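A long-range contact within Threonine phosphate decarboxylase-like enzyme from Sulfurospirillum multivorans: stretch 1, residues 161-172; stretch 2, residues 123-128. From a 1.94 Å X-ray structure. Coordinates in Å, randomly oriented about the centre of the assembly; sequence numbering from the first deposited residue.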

ATOM      1  N   LYS A 161      26.913 -25.543  -9.324  1.00 24.56           N
ATOM      2  CA  LYS A 161      25.996 -26.587  -8.862  1.00 25.28           C
ATOM      3  C   LYS A 161      24.590 -26.135  -8.975  1.00 19.66           C
ATOM      4  O   LYS A 161      23.704 -26.919  -9.269  1.00 20.93           O
ATOM      5  CB  LYS A 161      26.269 -27.052  -7.424  1.00 27.80           C
ATOM      6  CG  LYS A 161      27.527 -27.888  -7.328  1.00 32.74           C
ATOM      7  CD  LYS A 161      27.941 -28.187  -5.899  1.00 36.84           C
ATOM      8  CE  LYS A 161      29.336 -28.825  -5.881  1.00 39.10           C
ATOM      9  NZ  LYS A 161      29.705 -29.164  -4.483  1.00 39.83           N
ATOM     10  N   TYR A 162      24.379 -24.879  -8.684  1.00 18.41           N
ATOM     11  CA  TYR A 162      23.062 -24.290  -8.811  1.00 16.60           C
ATOM     12  C   TYR A 162      22.568 -24.395 -10.261  1.00 17.46           C
ATOM     13  O   TYR A 162      21.462 -24.827 -10.486  1.00 18.62           O
ATOM     14  CB  TYR A 162      23.128 -22.860  -8.421  1.00 16.64           C
ATOM     15  CG  TYR A 162      21.800 -22.173  -8.559  1.00 17.25           C
ATOM     16  CD1 TYR A 162      20.778 -22.398  -7.629  1.00 17.13           C
ATOM     17  CD2 TYR A 162      21.564 -21.336  -9.606  1.00 17.09           C
ATOM     18  CE1 TYR A 162      19.572 -21.753  -7.739  1.00 17.80           C
ATOM     19  CE2 TYR A 162      20.347 -20.692  -9.744  1.00 17.61           C
ATOM     20  CZ  TYR A 162      19.358 -20.919  -8.842  1.00 17.58           C
ATOM     21  OH  TYR A 162      18.156 -20.291  -9.006  1.00 19.95           O
ATOM     22  N   CYS A 163      23.405 -24.012 -11.220  1.00 17.48           N
ATOM     23  CA  CYS A 163      23.047 -24.098 -12.619  1.00 20.15           C
ATOM     24  C   CYS A 163      22.692 -25.528 -13.047  1.00 19.42           C
ATOM     25  O   CYS A 163      21.737 -25.731 -13.765  1.00 18.59           O
ATOM     26  CB  CYS A 163      24.175 -23.580 -13.474  1.00 22.03           C
ATOM     27  SG  CYS A 163      24.240 -21.791 -13.441  1.00 22.73           S
ATOM     28  N   GLN A 164      23.478 -26.503 -12.607  1.00 17.72           N
ATOM     29  CA  GLN A 164      23.183 -27.877 -12.934  1.00 20.15           C
ATOM     30  C   GLN A 164      21.823 -28.341 -12.334  1.00 19.94           C
ATOM     31  O   GLN A 164      21.048 -29.046 -12.970  1.00 18.61           O
ATOM     32  CB  GLN A 164      24.311 -28.765 -12.431  1.00 21.42           C
ATOM     33  CG  GLN A 164      24.139 -30.190 -12.860  1.00 23.22           C
ATOM     34  CD  GLN A 164      24.075 -30.306 -14.384  1.00 26.50           C
ATOM     35  OE1 GLN A 164      23.034 -30.656 -14.959  1.00 30.16           O
ATOM     36  NE2 GLN A 164      25.143 -29.948 -15.035  1.00 23.72           N
ATOM     37  N   PHE A 165      21.560 -27.910 -11.104  1.00 17.36           N
ATOM     38  CA  PHE A 165      20.307 -28.119 -10.446  1.00 17.35           C
ATOM     39  C   PHE A 165      19.142 -27.521 -11.276  1.00 17.76           C
ATOM     40  O   PHE A 165      18.112 -28.194 -11.482  1.00 16.89           O
ATOM     41  CB  PHE A 165      20.342 -27.499  -9.046  1.00 16.85           C
ATOM     42  CG  PHE A 165      19.041 -27.550  -8.337  1.00 15.95           C
ATOM     43  CD1 PHE A 165      18.571 -28.757  -7.829  1.00 17.44           C
ATOM     44  CD2 PHE A 165      18.265 -26.421  -8.199  1.00 16.74           C
ATOM     45  CE1 PHE A 165      17.334 -28.824  -7.190  1.00 19.07           C
ATOM     46  CE2 PHE A 165      17.037 -26.463  -7.550  1.00 16.54           C
ATOM     47  CZ  PHE A 165      16.572 -27.666  -7.041  1.00 18.66           C
ATOM     48  N   ILE A 166      19.303 -26.265 -11.700  1.00 15.23           N
ATOM     49  CA  ILE A 166      18.295 -25.617 -12.546  1.00 15.67           C
ATOM     50  C   ILE A 166      18.136 -26.367 -13.921  1.00 15.03           C
ATOM     51  O   ILE A 166      17.021 -26.550 -14.427  1.00 16.40           O
ATOM     52  CB  ILE A 166      18.583 -24.093 -12.747  1.00 14.41           C
ATOM     53  CG1 ILE A 166      18.576 -23.342 -11.405  1.00 14.51           C
ATOM     54  CG2 ILE A 166      17.534 -23.468 -13.686  1.00 15.37           C
ATOM     55  CD1 ILE A 166      17.333 -23.536 -10.583  1.00 13.84           C
ATOM     56  N   GLU A 167      19.225 -26.791 -14.503  1.00 15.51           N
ATOM     57  CA  GLU A 167      19.139 -27.563 -15.759  1.00 17.02           C
ATOM     58  C   GLU A 167      18.362 -28.866 -15.541  1.00 18.68           C
ATOM     59  O   GLU A 167      17.438 -29.189 -16.303  1.00 19.57           O
ATOM     60  CB  GLU A 167      20.536 -27.823 -16.303  1.00 16.82           C
ATOM     61  CG  GLU A 167      21.136 -26.612 -16.985  1.00 17.99           C
ATOM     62  CD  GLU A 167      22.644 -26.719 -17.151  1.00 20.33           C
ATOM     63  OE1 GLU A 167      23.242 -27.681 -16.595  1.00 22.08           O
ATOM     64  OE2 GLU A 167      23.246 -25.818 -17.798  1.00 21.82           O
ATOM     65  N   ASN A 168      18.691 -29.590 -14.479  1.00 19.93           N
ATOM     66  CA  ASN A 168      17.941 -30.809 -14.129  1.00 19.41           C
ATOM     67  C   ASN A 168      16.449 -30.586 -13.872  1.00 18.28           C
ATOM     68  O   ASN A 168      15.580 -31.327 -14.349  1.00 15.99           O
ATOM     69  CB  ASN A 168      18.550 -31.418 -12.872  1.00 22.53           C
ATOM     70  CG  ASN A 168      19.952 -31.918 -13.096  1.00 22.03           C
ATOM     71  OD1 ASN A 168      20.463 -31.941 -14.216  1.00 23.92           O
ATOM     72  ND2 ASN A 168      20.573 -32.334 -12.040  1.00 24.64           N
ATOM     73  N   GLU A 169      16.120 -29.551 -13.118  1.00 16.84           N
ATOM     74  CA  GLU A 169      14.753 -29.385 -12.696  1.00 17.42           C
ATOM     75  C   GLU A 169      13.863 -28.697 -13.703  1.00 16.08           C
ATOM     76  O   GLU A 169      12.652 -28.855 -13.643  1.00 16.99           O
ATOM     77  CB  GLU A 169      14.676 -28.610 -11.370  1.00 21.09           C
ATOM     78  CG  GLU A 169      15.173 -29.328 -10.143  1.00 23.32           C
ATOM     79  CD  GLU A 169      14.261 -30.452  -9.648  1.00 23.66           C
ATOM     80  OE1 GLU A 169      13.050 -30.421  -9.865  1.00 24.99           O
ATOM     81  OE2 GLU A 169      14.801 -31.400  -9.071  1.00 26.97           O
ATOM     82  N   GLN A 170      14.436 -27.872 -14.578  1.00 17.20           N
ATOM     83  CA  GLN A 170      13.648 -27.089 -15.574  1.00 16.98           C
ATOM     84  C   GLN A 170      12.494 -26.303 -14.990  1.00 16.70           C
ATOM     85  O   GLN A 170      11.430 -26.403 -15.448  1.00 17.85           O
ATOM     86  CB  GLN A 170      13.160 -28.014 -16.730  1.00 16.91           C
ATOM     87  CG  GLN A 170      14.311 -28.603 -17.535  1.00 17.53           C
ATOM     88  CD  GLN A 170      15.054 -27.543 -18.364  1.00 18.70           C
ATOM     89  OE1 GLN A 170      14.401 -26.748 -19.025  1.00 21.21           O
ATOM     90  NE2 GLN A 170      16.396 -27.550 -18.353  1.00 18.25           N
ATOM     91  N   PRO A 171      12.740 -25.459 -13.958  1.00 16.20           N
ATOM     92  CA  PRO A 171      11.723 -24.576 -13.465  1.00 14.53           C
ATOM     93  C   PRO A 171      11.423 -23.503 -14.499  1.00 14.02           C
ATOM     94  O   PRO A 171      12.278 -23.131 -15.272  1.00 13.02           O
ATOM     95  CB  PRO A 171      12.384 -23.967 -12.220  1.00 14.46           C
ATOM     96  CG  PRO A 171      13.796 -23.838 -12.616  1.00 15.11           C
ATOM     97  CD  PRO A 171      14.081 -25.060 -13.505  1.00 15.56           C
ATOM     98  N   ASP A 172      10.206 -22.985 -14.534  1.00 14.70           N
ATOM     99  CA  ASP A 172       9.992 -21.866 -15.390  1.00 14.44           C
ATOM    100  C   ASP A 172      10.431 -20.532 -14.735  1.00 14.08           C
ATOM    101  O   ASP A 172      10.576 -19.514 -15.434  1.00 12.67           O
ATOM    102  CB  ASP A 172       8.536 -21.756 -15.823  1.00 16.11           C
ATOM    103  CG  ASP A 172       7.581 -21.669 -14.662  1.00 17.38           C
ATOM    104  OD1 ASP A 172       7.442 -20.579 -14.058  1.00 17.58           O
ATOM    105  OD2 ASP A 172       6.932 -22.702 -14.347  1.00 18.81           O
TER
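Stretch 2 (123-128) KVALMI

Stretch 2 is an extended β-strand throughout, residues 123-128, and it runs nearly antiparallel to the helix of residues 161-169, with a signed crossing angle of 160° and a closest approach of 10.1 Å between the axes. The register follows from this direction: Met127 lies nearest Tyr162, their CA atoms 9.3 Å apart, whereas at the other end the CA atoms of Lys123 and Pro171 come within 4.8 Å. The backbones are well separated along the helix and draw together beyond its end at Glu169, past Gln170, where phi is positive.

The polar contacts gather around Lys123. Its side chain, with all four chi angles t, reaches back to the last turn of the helix, and Lys123 NZ donates to the main-chain O of Glu169 at 2.8 Å. This carbonyl, in the last residue of the helix, thus finds its donor in the lysine ammonium group. Lys123 NZ also meets Glu169 OE1 at 3.0 Å, a salt bridge in which the hydrogen bond is reinforced by opposite charge, so that one ammonium group serves both the backbone and the side chain of a single residue. The main chain of Lys123 is engaged as well. Lys123 N donates to Asp172 OD2 at 2.7 Å with an angle of 153° at the hydrogen, while Lys123 O accepts a weak bond from Asp172 N at 3.0 Å, bent to 129°. Asp172 thus pairs with both polar backbone groups of Lys123, through its carboxylate and its own amide. Both carboxylate oxygens of Asp172 are also hydrogen-bonded to residues flanking the stretches. Gln170, whose CB points away from the strand, instead turns its NE2 to Glu167 O at 2.8 Å.

Farther along, the contact becomes apolar. Ala125 points its CB toward the helix, and this small side chain is met by Ile166 CD1 at 3.5 Å, Pro171 CG at 4.1 Å and Phe165 CE2 at 4.3 Å. Ile166 starts sideways from its CA, but its end comes nearer the strand. Val124 and Leu126, in keeping with the alternation of a β-strand, direct their CB atoms away. The next contact is between Tyr162 CE1 and Met127 CG, 4.2 Å apart.

The tyrosine hydroxyl is satisfied through water: Tyr162 OH donates to water 1 at 2.8 Å, and the water donates in turn to Ala125 O, also at 2.8 Å. This bridge links the helix to a strand carbonyl that the helix does not reach directly.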

ATOM      1  N   LYS A 123       6.472 -24.069 -12.045  1.00 19.47           N
ATOM      2  CA  LYS A 123       7.513 -24.678 -11.233  1.00 16.77           C
ATOM      3  C   LYS A 123       8.479 -23.572 -10.927  1.00 16.46           C
ATOM      4  O   LYS A 123       8.933 -22.920 -11.841  1.00 15.99           O
ATOM      5  CB  LYS A 123       8.185 -25.784 -11.960  1.00 15.66           C
ATOM      6  CG  LYS A 123       9.193 -26.556 -11.203  1.00 16.63           C
ATOM      7  CD  LYS A 123       9.554 -27.836 -11.980  1.00 17.50           C
ATOM      8  CE  LYS A 123      10.377 -28.747 -11.114  1.00 17.80           C
ATOM      9  NZ  LYS A 123      10.878 -29.952 -11.828  1.00 17.86           N
ATOM     10  N   VAL A 124       8.810 -23.406  -9.643  1.00 16.79           N
ATOM     11  CA  VAL A 124       9.745 -22.346  -9.174  1.00 15.54           C
ATOM     12  C   VAL A 124      10.864 -22.952  -8.309  1.00 15.16           C
ATOM     13  O   VAL A 124      10.619 -23.896  -7.523  1.00 13.43           O
ATOM     14  CB  VAL A 124       8.970 -21.258  -8.427  1.00 17.43           C
ATOM     15  CG1 VAL A 124       8.254 -21.825  -7.236  1.00 20.02           C
ATOM     16  CG2 VAL A 124       9.884 -20.058  -8.079  1.00 17.64           C
ATOM     17  N   ALA A 125      12.083 -22.515  -8.569  1.00 13.40           N
ATOM     18  CA  ALA A 125      13.260 -22.901  -7.786  1.00 15.04           C
ATOM     19  C   ALA A 125      13.608 -21.754  -6.824  1.00 15.91           C
ATOM     20  O   ALA A 125      13.818 -20.596  -7.261  1.00 15.20           O
ATOM     21  CB  ALA A 125      14.441 -23.255  -8.652  1.00 14.28           C
ATOM     22  N   LEU A 126      13.597 -22.094  -5.537  1.00 17.15           N
ATOM     23  CA  LEU A 126      14.027 -21.187  -4.438  1.00 17.01           C
ATOM     24  C   LEU A 126      15.255 -21.742  -3.762  1.00 19.21           C
ATOM     25  O   LEU A 126      15.507 -22.963  -3.783  1.00 16.38           O
ATOM     26  CB  LEU A 126      12.942 -21.052  -3.392  1.00 17.56           C
ATOM     27  CG  LEU A 126      11.529 -20.700  -3.850  1.00 18.87           C
ATOM     28  CD1 LEU A 126      10.609 -20.691  -2.619  1.00 19.49           C
ATOM     29  CD2 LEU A 126      11.545 -19.332  -4.492  1.00 19.28           C
ATOM     30  N   MET A 127      16.037 -20.864  -3.135  1.00 19.04           N
ATOM     31  CA  MET A 127      17.142 -21.342  -2.298  1.00 21.12           C
ATOM     32  C   MET A 127      16.669 -21.449  -0.860  1.00 20.88           C
ATOM     33  O   MET A 127      15.732 -20.772  -0.443  1.00 23.59           O
ATOM     34  CB  MET A 127      18.348 -20.407  -2.396  1.00 24.95           C
ATOM     35  CG  MET A 127      19.032 -20.329  -3.776  1.00 27.01           C
ATOM     36  SD  MET A 127      20.258 -18.980  -3.645  1.00 31.46           S
ATOM     37  CE  MET A 127      19.261 -17.453  -3.377  1.00 20.27           C
ATOM     38  N   ILE A 128      17.391 -22.230  -0.091  1.00 21.97           N
ATOM     39  CA  ILE A 128      17.151 -22.379   1.328  1.00 24.17           C
ATOM     40  C   ILE A 128      18.521 -22.348   2.038  1.00 21.95           C
ATOM     41  O   ILE A 128      19.472 -23.010   1.605  1.00 20.96           O
ATOM     42  CB  ILE A 128      16.399 -23.725   1.545  1.00 28.91           C
ATOM     43  CG1 ILE A 128      16.088 -23.986   2.989  1.00 33.81           C
ATOM     44  CG2 ILE A 128      17.258 -24.897   1.099  1.00 32.02           C
ATOM     45  CD1 ILE A 128      15.381 -25.316   3.196  1.00 35.42           C
TER
HETATM   46  O   HOH W   1      16.483 -19.991  -6.761  1.00 15.69           O